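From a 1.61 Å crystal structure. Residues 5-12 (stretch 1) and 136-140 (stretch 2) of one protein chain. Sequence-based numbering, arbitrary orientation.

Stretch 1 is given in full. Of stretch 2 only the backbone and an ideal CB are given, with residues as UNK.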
ATOM      1  N   HIS A   5      -0.909   4.786 -20.859  1.00 76.02           N
ATOM      2  CA  HIS A   5       0.148   5.096 -19.905  1.00 71.81           C
ATOM      3  C   HIS A   5      -0.453   5.146 -18.511  1.00 59.72           C
ATOM      4  O   HIS A   5      -1.445   5.849 -18.277  1.00 58.76           O
ATOM      5  CB  HIS A   5       0.842   6.420 -20.239  1.00 78.57           C
ATOM      6  CG  HIS A   5       1.394   6.477 -21.635  1.00 87.12           C
ATOM      7  ND1 HIS A   5       2.487   5.734 -22.037  1.00 88.63           N
ATOM      8  CD2 HIS A   5       1.002   7.184 -22.721  1.00 88.67           C
ATOM      9  CE1 HIS A   5       2.744   5.985 -23.308  1.00 89.10           C
ATOM     10  NE2 HIS A   5       1.857   6.860 -23.747  1.00 89.54           N
ATOM     11  N   LEU A   6       0.159   4.394 -17.592  1.00 52.32           N
ATOM     12  CA  LEU A   6      -0.314   4.367 -16.217  1.00 48.93           C
ATOM     13  C   LEU A   6      -0.377   5.766 -15.612  1.00 45.30           C
ATOM     14  O   LEU A   6      -1.306   6.069 -14.863  1.00 53.65           O
ATOM     15  CB  LEU A   6       0.584   3.466 -15.395  1.00 51.42           C
ATOM     16  CG  LEU A   6       0.412   2.031 -15.866  1.00 51.45           C
ATOM     17  CD1 LEU A   6       1.074   1.167 -14.886  1.00 56.37           C
ATOM     18  CD2 LEU A   6      -1.096   1.728 -15.923  1.00 55.26           C
ATOM     19  N   ASP A   7       0.581   6.649 -15.961  1.00 42.11           N
ATOM     20  CA  ASP A   7       0.567   7.992 -15.386  1.00 43.44           C
ATOM     21  C   ASP A   7      -0.561   8.872 -15.950  1.00 49.62           C
ATOM     22  O   ASP A   7      -0.732   9.997 -15.458  1.00 48.00           O
ATOM     23  CB  ASP A   7       1.926   8.685 -15.578  1.00 45.22           C
ATOM     24  CG  ASP A   7       2.942   8.271 -14.510  1.00 44.68           C
ATOM     25  OD1 ASP A   7       2.585   7.420 -13.736  1.00 42.96           O
ATOM     26  OD2 ASP A   7       4.050   8.813 -14.427  1.00 45.99           O
ATOM     27  N   ASP A   8      -1.327   8.385 -16.932  1.00 45.98           N
ATOM     28  CA  ASP A   8      -2.476   9.115 -17.470  1.00 51.25           C
ATOM     29  C   ASP A   8      -3.806   8.564 -16.990  1.00 57.06           C
ATOM     30  O   ASP A   8      -4.842   8.920 -17.551  1.00 51.77           O
ATOM     31  CB  ASP A   8      -2.457   9.091 -18.984  1.00 57.97           C
ATOM     32  CG  ASP A   8      -1.243   9.757 -19.550  1.00 65.06           C
ATOM     33  OD1 ASP A   8      -0.913  10.887 -19.105  1.00 59.57           O
ATOM     34  OD2 ASP A   8      -0.615   9.132 -20.425  1.00 65.43           O
ATOM     35  N   ILE A   9      -3.793   7.674 -15.991  1.00 58.00           N
ATOM     36  CA  ILE A   9      -5.032   7.156 -15.429  1.00 52.95           C
ATOM     37  C   ILE A   9      -5.786   8.302 -14.784  1.00 49.78           C
ATOM     38  O   ILE A   9      -5.181   9.238 -14.243  1.00 45.64           O
ATOM     39  CB  ILE A   9      -4.750   6.045 -14.404  1.00 44.89           C
ATOM     40  CG1 ILE A   9      -4.416   4.742 -15.115  1.00 51.24           C
ATOM     41  CG2 ILE A   9      -5.946   5.790 -13.423  1.00 43.84           C
ATOM     42  CD1 ILE A   9      -3.920   3.659 -14.151  1.00 44.55           C
ATOM     43  N   ASN A  10      -7.119   8.192 -14.807  1.00 42.82           N
ATOM     44  CA  ASN A  10      -8.029   9.134 -14.160  1.00 55.63           C
ATOM     45  C   ASN A  10      -8.382   8.664 -12.741  1.00 53.23           C
ATOM     46  O   ASN A  10      -9.041   7.638 -12.545  1.00 53.74           O
ATOM     47  CB  ASN A  10      -9.266   9.308 -15.031  1.00 62.92           C
ATOM     48  CG  ASN A  10      -8.943  10.010 -16.353  1.00 67.88           C
ATOM     49  OD1 ASN A  10      -7.885  10.647 -16.493  1.00 60.74           O
ATOM     50  ND2 ASN A  10      -9.848   9.896 -17.325  1.00 76.93           N
ATOM     51  N   TRP A  11      -7.946   9.428 -11.749  1.00 39.25           N
ATOM     52  CA  TRP A  11      -8.107   9.070 -10.346  1.00 38.06           C
ATOM     53  C   TRP A  11      -9.203   9.948  -9.755  1.00 38.52           C
ATOM     54  O   TRP A  11      -9.233  11.151 -10.008  1.00 42.63           O
ATOM     55  CB  TRP A  11      -6.796   9.284  -9.582  1.00 38.50           C
ATOM     56  CG  TRP A  11      -5.731   8.320  -9.999  1.00 37.91           C
ATOM     57  CD1 TRP A  11      -4.689   8.518 -10.869  1.00 39.89           C
ATOM     58  CD2 TRP A  11      -5.624   6.982  -9.544  1.00 36.05           C
ATOM     59  NE1 TRP A  11      -3.928   7.378 -10.954  1.00 37.97           N
ATOM     60  CE2 TRP A  11      -4.472   6.421 -10.132  1.00 36.28           C
ATOM     61  CE3 TRP A  11      -6.367   6.233  -8.653  1.00 34.51           C
ATOM     62  CZ2 TRP A  11      -4.076   5.105  -9.906  1.00 35.12           C
ATOM     63  CZ3 TRP A  11      -5.967   4.903  -8.386  1.00 35.64           C
ATOM     64  CH2 TRP A  11      -4.816   4.358  -9.031  1.00 34.29           C
ATOM     65  N   GLN A  12     -10.101   9.354  -8.989  1.00 42.28           N
ATOM     66  CA  GLN A  12     -11.193  10.165  -8.458  1.00 43.64           C
ATOM     67  C   GLN A  12     -10.982  10.316  -6.961  1.00 37.24           C
ATOM     68  O   GLN A  12     -10.908   9.304  -6.255  1.00 35.68           O
ATOM     69  CB  GLN A  12     -12.536   9.491  -8.754  1.00 56.67           C
ATOM     70  CG  GLN A  12     -13.762  10.303  -8.333  1.00 70.69           C
ATOM     71  CD  GLN A  12     -13.588  11.823  -8.518  1.00 78.23           C
ATOM     72  OE1 GLN A  12     -13.286  12.299  -9.612  1.00 70.25           O
ATOM     73  NE2 GLN A  12     -13.801  12.583  -7.443  1.00 84.56           N
ATOM     74  N   UNK A 136       0.667  11.547  -5.725  1.00 33.18           N
ATOM     75  CA  UNK A 136       1.663  11.348  -6.749  1.00 32.39           C
ATOM     76  C   UNK A 136       1.171  10.443  -7.865  1.00 35.24           C
ATOM     77  O   UNK A 136       0.032  10.000  -7.914  1.00 36.69           O
ATOM     78  CB  UNK A 136       2.937  10.769  -6.130  1.00 32.39           C
ATOM     79  N   UNK A 137       2.061  10.180  -8.797  1.00 33.29           N
ATOM     80  CA  UNK A 137       1.728   9.453 -10.018  1.00 32.19           C
ATOM     81  C   UNK A 137       2.059   7.973  -9.894  1.00 31.63           C
ATOM     82  O   UNK A 137       2.928   7.593  -9.108  1.00 33.71           O
ATOM     83  CB  UNK A 137       2.470  10.055 -11.213  1.00 32.19           C
ATOM     84  N   UNK A 138       1.430   7.138 -10.729  1.00 33.59           N
ATOM     85  CA  UNK A 138       1.708   5.688 -10.674  1.00 34.09           C
ATOM     86  C   UNK A 138       3.210   5.383 -10.742  1.00 35.99           C
ATOM     87  O   UNK A 138       3.741   4.600  -9.936  1.00 36.04           O
ATOM     88  CB  UNK A 138       0.990   4.973 -11.820  1.00 34.09           C
ATOM     89  N   UNK A 139       3.926   6.035 -11.657  1.00 32.97           N
ATOM     90  CA  UNK A 139       5.329   5.718 -11.860  1.00 37.62           C
ATOM     91  C   UNK A 139       6.194   6.029 -10.654  1.00 37.21           C
ATOM     92  O   UNK A 139       7.286   5.464 -10.548  1.00 42.61           O
ATOM     93  CB  UNK A 139       5.859   6.480 -13.076  1.00 37.62           C
ATOM     94  N   UNK A 140       5.753   6.922  -9.747  1.00 31.05           N
ATOM     95  CA  UNK A 140       6.535   7.211  -8.557  1.00 29.05           C
ATOM     96  C   UNK A 140       6.001   6.492  -7.341  1.00 37.30           C
ATOM     97  O   UNK A 140       6.603   6.589  -6.283  1.00 38.72           O
ATOM     98  CB  UNK A 140       6.565   8.718  -8.296  1.00 29.05           C
TER

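Position 136 gives little to reason from. Its ideal CB has no atom of stretch 1 within 5.5 Å, and phi/psi of -90/-177 is an extended conformation, so many side chains would suit. The deposited residue is Gly136, which has no side chain to offer.

At position 137 the CA-to-CB bond points sideways, and the ideal CB lies 3.7 Å from OD1 of Asp7. That carboxylate is the one feature of stretch 1 within reach, yet a side chain could equally turn past it into open space, so polar and apolar residues are both plausible. The deposited residue is Leu137. Its CB stands 3.6 Å from Asp7 OD1, with chi1 at -58° (m) and chi2 at 168° (t), and its CD1 remains 3.8 Å from Asp7 OD2.

At position 138 the CA is 5.4 Å from the CA of Asp7, the nearest such pair across the stretches, and the CA-to-CB bond points toward stretch 1. The ideal CB is 3.9 Å from Leu6 CB and 5.4 Å from Trp11 CZ2, an apolar setting, although Asp7 OD1 lies 3.5 Å from that same CB. A compact aliphatic residue fits best; valine, isoleucine or alanine would all be reasonable. The deposited residue is Val138, with chi1 at 171° (t). CG1 packs against CB of Leu6 at 3.7 Å, whereas CG2 approaches CZ2 of Trp11 at 3.9 Å, meeting the indole at its edge, near the ring plane. The backbone N of Val138 is 3.2 Å from Asp7 OD1, but the angle is too poor for a hydrogen bond; this N donates instead to a water at 3.1 Å, which also accepts from Trp11 NE1 at 3.3 Å and so bridges the stretches.

At position 139 the backbone already engages Asp7: its N donates to Asp7 OD1 at 2.8 Å, with an N-H...O angle of 154°. CA-to-CB points sideways, and the ideal CB is a tight 3.2 Å from Asp7 OD2. A short donor is favoured, serine or threonine, with alanine or glycine possible if no second bond is made. The deposited residue is Ser139. With chi1 at 61° (p), its OG donates to Asp7 OD2 at 2.5 Å, so backbone and hydroxyl together engage both carboxylate oxygens.

Position 140 has nothing of stretch 1 within 5.5 Å of its ideal CB, so many residues would do; the deposited Thr140 makes no contact with stretch 1.

Stretch 2 (136-140) GLVST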
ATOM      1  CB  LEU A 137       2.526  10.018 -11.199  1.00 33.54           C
ATOM      2  CG  LEU A 137       2.333  11.521 -11.509  1.00 36.66           C
ATOM      3  CD1 LEU A 137       3.386  12.017 -12.511  1.00 35.37           C
ATOM      4  CD2 LEU A 137       0.896  11.754 -11.994  1.00 42.04           C
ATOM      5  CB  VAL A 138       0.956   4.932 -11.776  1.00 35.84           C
ATOM      6  CG1 VAL A 138       1.453   3.445 -11.846  1.00 36.03           C
ATOM      7  CG2 VAL A 138      -0.519   4.986 -11.522  1.00 36.52           C
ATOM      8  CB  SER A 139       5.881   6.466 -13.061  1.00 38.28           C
ATOM      9  OG  SER A 139       5.791   7.866 -12.900  1.00 38.44           O
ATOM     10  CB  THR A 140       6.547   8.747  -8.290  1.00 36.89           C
ATOM     11  OG1 THR A 140       5.209   9.237  -8.130  1.00 40.45           O
ATOM     12  CG2 THR A 140       7.133   9.496  -9.463  1.00 39.12           C
TER
HETATM   13  O   HOH W   1      -1.015   8.317 -12.160  1.00 38.29           O
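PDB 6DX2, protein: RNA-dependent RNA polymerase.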